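Local coordinates for hypothetical protein lpg0944 (Legionella pneumophila subsp. pneumophila str. Philadelphia 1, PDB 4RXV) that is of unknown function but probably has, in this N-terminal part, a papain-like (CA-clan) peptidase domain of the RavJ family, at residues I4-I9 and T121-A126; K147-P152 and V162-T167. One frame throughout, in Å; residues are numbered along the deposited sequence.

Interaction 1. Residues I4-I9 and T121-A126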
ATOM      1  N   ILE A   4       9.568  16.272  -7.616  1.00 10.83           N
ATOM      2  CA  ILE A   4       8.443  15.478  -8.085  1.00 11.28           C
ATOM      3  C   ILE A   4       7.159  15.909  -7.372  1.00 10.50           C
ATOM      4  O   ILE A   4       7.150  16.170  -6.175  1.00 11.11           O
ATOM      5  CB  ILE A   4       8.714  13.958  -7.898  1.00 12.42           C
ATOM      6  CG1 ILE A   4       7.633  13.140  -8.604  1.00 14.08           C
ATOM      7  CG2 ILE A   4       8.850  13.584  -6.418  1.00 13.57           C
ATOM      8  CD1 ILE A   4       7.903  11.650  -8.681  1.00 15.80           C
ATOM      9  N   ALA A   5       6.094  16.051  -8.152  1.00 10.95           N
ATOM     10  CA  ALA A   5       4.800  16.517  -7.662  1.00 10.80           C
ATOM     11  C   ALA A   5       3.895  15.366  -7.239  1.00 10.35           C
ATOM     12  O   ALA A   5       4.008  14.268  -7.793  1.00 10.59           O
ATOM     13  CB  ALA A   5       4.106  17.300  -8.765  1.00 11.59           C
ATOM     14  N   PRO A   6       2.945  15.637  -6.329  1.00 10.62           N
ATOM     15  CA  PRO A   6       1.961  14.614  -5.977  1.00 10.84           C
ATOM     16  C   PRO A   6       1.308  13.965  -7.205  1.00 10.78           C
ATOM     17  O   PRO A   6       1.118  12.743  -7.221  1.00 10.78           O
ATOM     18  CB  PRO A   6       0.977  15.381  -5.096  1.00 11.09           C
ATOM     19  CG  PRO A   6       1.825  16.425  -4.421  1.00 11.31           C
ATOM     20  CD  PRO A   6       2.796  16.842  -5.499  1.00 10.82           C
ATOM     21  N   GLN A   7       0.998  14.723  -8.244  1.00 11.34           N
ATOM     22  CA  GLN A   7       0.342  14.138  -9.419  1.00 12.65           C
ATOM     23  C   GLN A   7       1.174  13.021 -10.048  1.00 11.36           C
ATOM     24  O   GLN A   7       0.623  11.997 -10.456  1.00 11.68           O
ATOM     25  CB  GLN A   7       0.059  15.214 -10.477  1.00 16.66           C
ATOM     26  CG  GLN A   7      -0.545  14.650 -11.765  1.00 21.82           C
ATOM     27  CD  GLN A   7      -0.690  15.693 -12.849  1.00 30.88           C
ATOM     28  OE1 GLN A   7       0.300  16.149 -13.419  1.00 31.85           O
ATOM     29  NE2 GLN A   7      -1.928  16.069 -13.145  1.00 36.04           N
ATOM     30  N   GLN A   8       2.487  13.234 -10.184  1.00 10.86           N
ATOM     31  CA  GLN A   8       3.351  12.214 -10.790  1.00 10.46           C
ATOM     32  C   GLN A   8       3.519  11.003  -9.877  1.00  9.42           C
ATOM     33  O   GLN A   8       3.657   9.899 -10.365  1.00  9.68           O
ATOM     34  CB  GLN A   8       4.719  12.775 -11.189  1.00 13.97           C
ATOM     35  CG  GLN A   8       4.753  13.429 -12.581  1.00 18.72           C
ATOM     36  CD  GLN A   8       3.780  14.563 -12.711  1.00 21.00           C
ATOM     37  OE1 GLN A   8       3.919  15.599 -12.050  1.00 19.80           O
ATOM     38  NE2 GLN A   8       2.783  14.388 -13.569  1.00 23.95           N
ATOM     39  N   ILE A   9       3.521  11.217  -8.561  1.00  8.79           N
ATOM     40  CA  ILE A   9       3.592  10.105  -7.616  1.00  8.56           C
ATOM     41  C   ILE A   9       2.309   9.281  -7.747  1.00  8.20           C
ATOM     42  O   ILE A   9       2.338   8.031  -7.829  1.00  7.91           O
ATOM     43  CB  ILE A   9       3.800  10.598  -6.180  1.00  8.48           C
ATOM     44  CG1 ILE A   9       5.113  11.376  -6.076  1.00 10.04           C
ATOM     45  CG2 ILE A   9       3.782   9.412  -5.211  1.00  8.77           C
ATOM     46  CD1 ILE A   9       5.340  12.015  -4.729  1.00 13.62           C
ATOM     47  N   THR A 121      14.616  12.110  -2.789  1.00 14.56           N
ATOM     48  CA  THR A 121      15.163  13.414  -2.418  1.00 17.60           C
ATOM     49  C   THR A 121      14.118  14.422  -1.942  1.00 15.59           C
ATOM     50  O   THR A 121      14.461  15.494  -1.457  1.00 18.00           O
ATOM     51  CB  THR A 121      15.948  14.035  -3.576  1.00 21.92           C
ATOM     52  OG1 THR A 121      15.058  14.280  -4.662  1.00 21.90           O
ATOM     53  CG2 THR A 121      17.056  13.111  -4.041  1.00 23.38           C
ATOM     54  N   GLN A 122      12.846  14.084  -2.092  1.00 13.07           N
ATOM     55  CA  GLN A 122      11.755  14.968  -1.711  1.00 11.61           C
ATOM     56  C   GLN A 122      10.997  14.505  -0.460  1.00 11.14           C
ATOM     57  O   GLN A 122      10.537  15.349   0.318  1.00 12.73           O
ATOM     58  CB  GLN A 122      10.794  15.119  -2.891  1.00 12.45           C
ATOM     59  CG  GLN A 122       9.576  16.018  -2.684  1.00 12.55           C
ATOM     60  CD  GLN A 122       9.903  17.498  -2.533  1.00 14.84           C
ATOM     61  OE1 GLN A 122      11.048  17.896  -2.354  1.00 16.89           O
ATOM     62  NE2 GLN A 122       8.874  18.324  -2.638  1.00 15.84           N
ATOM     63  N   TYR A 123      10.872  13.190  -0.260  1.00  9.52           N
ATOM     64  CA  TYR A 123      10.097  12.644   0.827  1.00  9.52           C
ATOM     65  C   TYR A 123      10.862  11.546   1.531  1.00 10.26           C
ATOM     66  O   TYR A 123      11.630  10.827   0.913  1.00 12.74           O
ATOM     67  CB  TYR A 123       8.782  12.039   0.293  1.00  9.69           C
ATOM     68  CG  TYR A 123       7.782  13.032  -0.243  1.00  8.86           C
ATOM     69  CD1 TYR A 123       6.996  13.774   0.615  1.00  9.76           C
ATOM     70  CD2 TYR A 123       7.603  13.222  -1.598  1.00  9.34           C
ATOM     71  CE1 TYR A 123       6.063  14.682   0.127  1.00  9.74           C
ATOM     72  CE2 TYR A 123       6.691  14.136  -2.084  1.00  9.77           C
ATOM     73  CZ  TYR A 123       5.926  14.866  -1.219  1.00  9.80           C
ATOM     74  OH  TYR A 123       5.029  15.768  -1.742  1.00 10.63           O
ATOM     75  N   ASP A 124      10.581  11.397   2.821  1.00  9.53           N
ATOM     76  CA  ASP A 124      10.867  10.166   3.539  1.00 10.28           C
ATOM     77  C   ASP A 124       9.613   9.284   3.482  1.00  9.59           C
ATOM     78  O   ASP A 124       8.501   9.773   3.248  1.00 10.18           O
ATOM     79  CB  ASP A 124      11.244  10.467   4.995  1.00 13.51           C
ATOM     80  CG  ASP A 124      12.484  11.326   5.128  1.00 19.48           C
ATOM     81  OD1 ASP A 124      13.504  10.985   4.508  1.00 20.56           O
ATOM     82  OD2 ASP A 124      12.458  12.313   5.906  1.00 23.00           O
ATOM     83  N   VAL A 125       9.795   7.973   3.677  1.00  8.88           N
ATOM     84  CA  VAL A 125       8.700   7.011   3.605  1.00  9.09           C
ATOM     85  C   VAL A 125       8.511   6.416   4.977  1.00  8.35           C
ATOM     86  O   VAL A 125       9.486   6.113   5.668  1.00 10.64           O
ATOM     87  CB  VAL A 125       9.008   5.921   2.564  1.00 10.38           C
ATOM     88  CG1 VAL A 125       7.909   4.872   2.538  1.00 11.98           C
ATOM     89  CG2 VAL A 125       9.138   6.532   1.184  1.00 10.97           C
ATOM     90  N   ALA A 126       7.262   6.247   5.386  1.00  7.59           N
ATOM     91  CA  ALA A 126       6.965   5.560   6.633  1.00  7.90           C
ATOM     92  C   ALA A 126       5.853   4.558   6.396  1.00  7.62           C
ATOM     93  O   ALA A 126       5.055   4.704   5.465  1.00  8.07           O
ATOM     94  CB  ALA A 126       6.572   6.530   7.727  1.00  8.11           C
TER
HETATM   95  O   HOH W   1       6.326  17.355  -3.728  1.00 12.92           O

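Interaction 2. Residues K147-P152 and V162-T167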
ATOM      1  N   LYS A 147      10.837  15.733   3.761  1.00 15.05           N
ATOM      2  CA  LYS A 147      12.167  15.564   4.325  1.00 16.76           C
ATOM      3  C   LYS A 147      12.340  16.383   5.583  1.00 16.38           C
ATOM      4  O   LYS A 147      12.043  17.579   5.573  1.00 17.26           O
ATOM      5  CB  LYS A 147      13.197  16.063   3.315  1.00 21.11           C
ATOM      6  CG  LYS A 147      13.453  15.125   2.193  1.00 24.73           C
ATOM      7  CD  LYS A 147      14.161  13.906   2.686  1.00 25.64           C
ATOM      8  CE  LYS A 147      14.613  13.063   1.536  1.00 27.89           C
ATOM      9  NZ  LYS A 147      15.211  11.820   2.036  1.00 28.06           N
ATOM     10  N   GLY A 148      12.878  15.770   6.638  1.00 19.13           N
ATOM     11  CA  GLY A 148      13.127  16.481   7.879  1.00 22.06           C
ATOM     12  C   GLY A 148      12.234  15.955   8.978  1.00 22.90           C
ATOM     13  O   GLY A 148      12.541  16.065  10.164  1.00 26.38           O
ATOM     14  N   SER A 149      11.123  15.360   8.577  1.00 20.87           N
ATOM     15  CA  SER A 149      10.139  14.863   9.539  1.00 25.19           C
ATOM     16  C   SER A 149      10.628  13.656  10.344  1.00 23.58           C
ATOM     17  O   SER A 149      11.306  12.783   9.816  1.00 25.46           O
ATOM     18  CB  SER A 149       8.846  14.468   8.820  1.00 29.38           C
ATOM     19  OG  SER A 149       8.352  15.520   8.010  1.00 31.10           O
ATOM     20  N   ARG A 150      10.262  13.607  11.621  1.00 20.39           N
ATOM     21  CA  ARG A 150      10.454  12.409  12.427  1.00 18.49           C
ATOM     22  C   ARG A 150       9.143  12.119  13.122  1.00 16.36           C
ATOM     23  O   ARG A 150       8.648  12.930  13.915  1.00 18.98           O
ATOM     24  CB  ARG A 150      11.549  12.600  13.469  1.00 21.01           C
ATOM     25  N   LEU A 151       8.572  10.976  12.819  1.00 14.50           N
ATOM     26  CA  LEU A 151       7.316  10.615  13.402  1.00 12.85           C
ATOM     27  C   LEU A 151       7.601  10.001  14.751  1.00 11.52           C
ATOM     28  O   LEU A 151       8.711   9.540  15.005  1.00 12.39           O
ATOM     29  CB  LEU A 151       6.609   9.609  12.500  1.00 13.64           C
ATOM     30  CG  LEU A 151       6.331  10.123  11.085  1.00 14.44           C
ATOM     31  CD1 LEU A 151       5.692   9.020  10.265  1.00 15.87           C
ATOM     32  CD2 LEU A 151       5.463  11.372  11.093  1.00 16.20           C
ATOM     33  N   PRO A 152       6.594   9.960  15.613  1.00 11.18           N
ATOM     34  CA  PRO A 152       6.764   9.265  16.889  1.00 11.35           C
ATOM     35  C   PRO A 152       7.103   7.804  16.695  1.00 11.99           C
ATOM     36  O   PRO A 152       6.599   7.173  15.767  1.00 12.82           O
ATOM     37  CB  PRO A 152       5.396   9.429  17.560  1.00 13.04           C
ATOM     38  CG  PRO A 152       4.454   9.755  16.459  1.00 15.75           C
ATOM     39  CD  PRO A 152       5.227  10.461  15.413  1.00 12.90           C
ATOM     40  N   VAL A 162       0.864  15.458  15.678  1.00 16.40           N
ATOM     41  CA  VAL A 162       2.256  15.131  15.345  1.00 16.08           C
ATOM     42  C   VAL A 162       2.357  14.546  13.920  1.00 15.69           C
ATOM     43  O   VAL A 162       3.285  13.813  13.600  1.00 17.63           O
ATOM     44  CB  VAL A 162       2.917  14.213  16.433  1.00 16.52           C
ATOM     45  CG1 VAL A 162       3.024  14.962  17.764  1.00 17.05           C
ATOM     46  CG2 VAL A 162       2.163  12.920  16.636  1.00 16.31           C
ATOM     47  N   PHE A 163       1.406  14.919  13.058  1.00 15.12           N
ATOM     48  CA  PHE A 163       1.362  14.494  11.645  1.00 14.10           C
ATOM     49  C   PHE A 163       1.845  15.679  10.790  1.00 13.36           C
ATOM     50  O   PHE A 163       1.171  16.705  10.728  1.00 14.84           O
ATOM     51  CB  PHE A 163      -0.078  14.142  11.309  1.00 14.60           C
ATOM     52  CG  PHE A 163      -0.279  13.341  10.046  1.00 13.25           C
ATOM     53  CD1 PHE A 163       0.095  12.021   9.964  1.00 13.03           C
ATOM     54  CD2 PHE A 163      -0.961  13.888   8.977  1.00 13.58           C
ATOM     55  CE1 PHE A 163      -0.160  11.285   8.823  1.00 13.02           C
ATOM     56  CE2 PHE A 163      -1.230  13.137   7.834  1.00 13.73           C
ATOM     57  CZ  PHE A 163      -0.847  11.849   7.771  1.00 13.11           C
ATOM     58  N   PRO A 164       3.014  15.558  10.135  1.00 13.72           N
ATOM     59  CA  PRO A 164       3.605  16.740   9.499  1.00 15.27           C
ATOM     60  C   PRO A 164       2.769  17.347   8.389  1.00 14.97           C
ATOM     61  O   PRO A 164       2.101  16.609   7.655  1.00 14.51           O
ATOM     62  CB  PRO A 164       4.907  16.200   8.912  1.00 17.14           C
ATOM     63  CG  PRO A 164       5.250  15.056   9.777  1.00 16.03           C
ATOM     64  CD  PRO A 164       3.949  14.422  10.130  1.00 14.41           C
ATOM     65  N   ILE A 165       2.860  18.671   8.261  1.00 16.17           N
ATOM     66  CA  ILE A 165       2.311  19.389   7.122  1.00 16.81           C
ATOM     67  C   ILE A 165       2.902  18.794   5.864  1.00 15.00           C
ATOM     68  O   ILE A 165       4.106  18.584   5.777  1.00 17.34           O
ATOM     69  CB  ILE A 165       2.679  20.913   7.162  1.00 20.95           C
ATOM     70  CG1 ILE A 165       2.026  21.600   8.355  1.00 22.48           C
ATOM     71  CG2 ILE A 165       2.260  21.623   5.873  1.00 23.02           C
ATOM     72  CD1 ILE A 165       2.530  23.018   8.608  1.00 25.48           C
ATOM     73  N   GLY A 166       2.059  18.504   4.886  1.00 14.50           N
ATOM     74  CA  GLY A 166       2.547  18.012   3.617  1.00 12.24           C
ATOM     75  C   GLY A 166       2.622  16.495   3.529  1.00 10.54           C
ATOM     76  O   GLY A 166       3.012  15.957   2.505  1.00 10.40           O
ATOM     77  N   THR A 167       2.226  15.786   4.576  1.00  9.76           N
ATOM     78  CA  THR A 167       2.213  14.328   4.521  1.00  8.96           C
ATOM     79  C   THR A 167       1.173  13.849   3.514  1.00  8.53           C
ATOM     80  O   THR A 167       0.067  14.364   3.450  1.00  9.69           O
ATOM     81  CB  THR A 167       1.936  13.728   5.890  1.00 10.13           C
ATOM     82  OG1 THR A 167       2.961  14.148   6.787  1.00 11.78           O
ATOM     83  CG2 THR A 167       1.927  12.209   5.829  1.00 10.94           C
TER
HETATM   84  O   HOH W   2       5.783  14.078  13.985  1.00 37.34           O

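Interaction 1. Residues I4-I9 and T121-A126
I4, Q122 and Y123 meet at one water molecule, which is the polar centre of this contact. The water donates to I4 O at 2.8 Å. It accepts from Q122 NE2 at 2.9 Å. Y123 OH is its third partner, with the hydroxyl oxygen 2.9 Å from the water. The three partners join the N-terminal lead-in of helix 6-14 to the junction where helix 117-122 runs into strand 123-133, an inner strand of the four-stranded antiparallel sheet in the predicted RavJ peptidase domain. No direct hydrogen bond crosses between the segments, so the polar link is water-mediated. Q122 reaches it by a bend: CG is anti to the backbone N (chi1 -180°) and the chain then turns at chi2 68°, which carries NE2 to the water.

Around this polar point the side chains pack more loosely. P6 CG approaches the phenol end, 4.2 Å from the hydroxyl oxygen Y123 OH, and I4 CG2 lies 4.3 Å from Q122 CB. I9 and Y123 are both buried and both also touch L144 of strand 136-146; I9 further meets I119, while P6 and Y123 share L168 of strand 168-170. The apolar part of the contact is I9 on the tyrosine ring, and I9 carries it with one atom, CD1. The extended chi2 of I9 (174°) carries CD1 out to that ring, which it approaches obliquely, lying 3.6 Å from Y123 CE2.

Interaction 2. Residues K147-P152 and V162-T167
P164 and L151 set the geometry of this contact, their side chains crossing at about a right angle with L151 CD2 3.5 Å from P164 CD. Both segments belong to the long loop connecting strands 136-146 and 168-170 of the antiparallel sheet of the predicted RavJ peptidase domain, and P164 opens a type II beta turn that ends at T167. L151 CG is anti to its own carbonyl carbon, and chi2 (177°) then sets CD1 anti to CA, which turns the other methyl, CD2, to the CD corner of the proline ring. S149 meets another part of the same ring: S149 OG lies 3.6 Å from P164 CG, as packing, while its hydrogen bond goes to P146 O. P164 CB and CG thus meet S149 OG, CD is nearest to L151 CD2, and CG is shared by both.

A second apolar pair lies alongside, the side chains of P152 and V162 crossing at a slant with P152 CG 3.9 Å from V162 CG2. With V162 CG1 anti to the carbonyl carbon (chi1 -65°), CG2 falls between the backbone N and the carbonyl carbon. No hydrogen bond passes directly between the segments; a water donates to R150 O at 3.1 Å and to V162 O at 2.5 Å, the latter short enough to be taken with caution. L151 N is held from outside by Q206 OE1.

The turn itself has G166 at its third position, with the positive phi (92°) that a type II turn places there. P164 O takes two donors from the same face of its carbonyl plane, T167 N at 3.2 Å and T167 OG1 at 2.7 Å.

Overall arrangement
From the N terminus, interaction 1 is entered first: residues 4-9 lead into helix 6-14, and the chain then runs through more than a hundred residues, largely helices and loops, before 121-126 closes that loop. The chain continues through the hairpin of strands 123-133 and 136-146, and interaction 2 closes a far shorter loop, between 147-152 and 162-167, just before strand 168-170. The two are in series and neither crosses the other, yet they touch, their centres 13 Å apart. D124 OD1 and K147 NZ form a salt bridge at 3.1 Å, and A126 CB packs on L151 CD1, tying strand 123-133 to the surface loop.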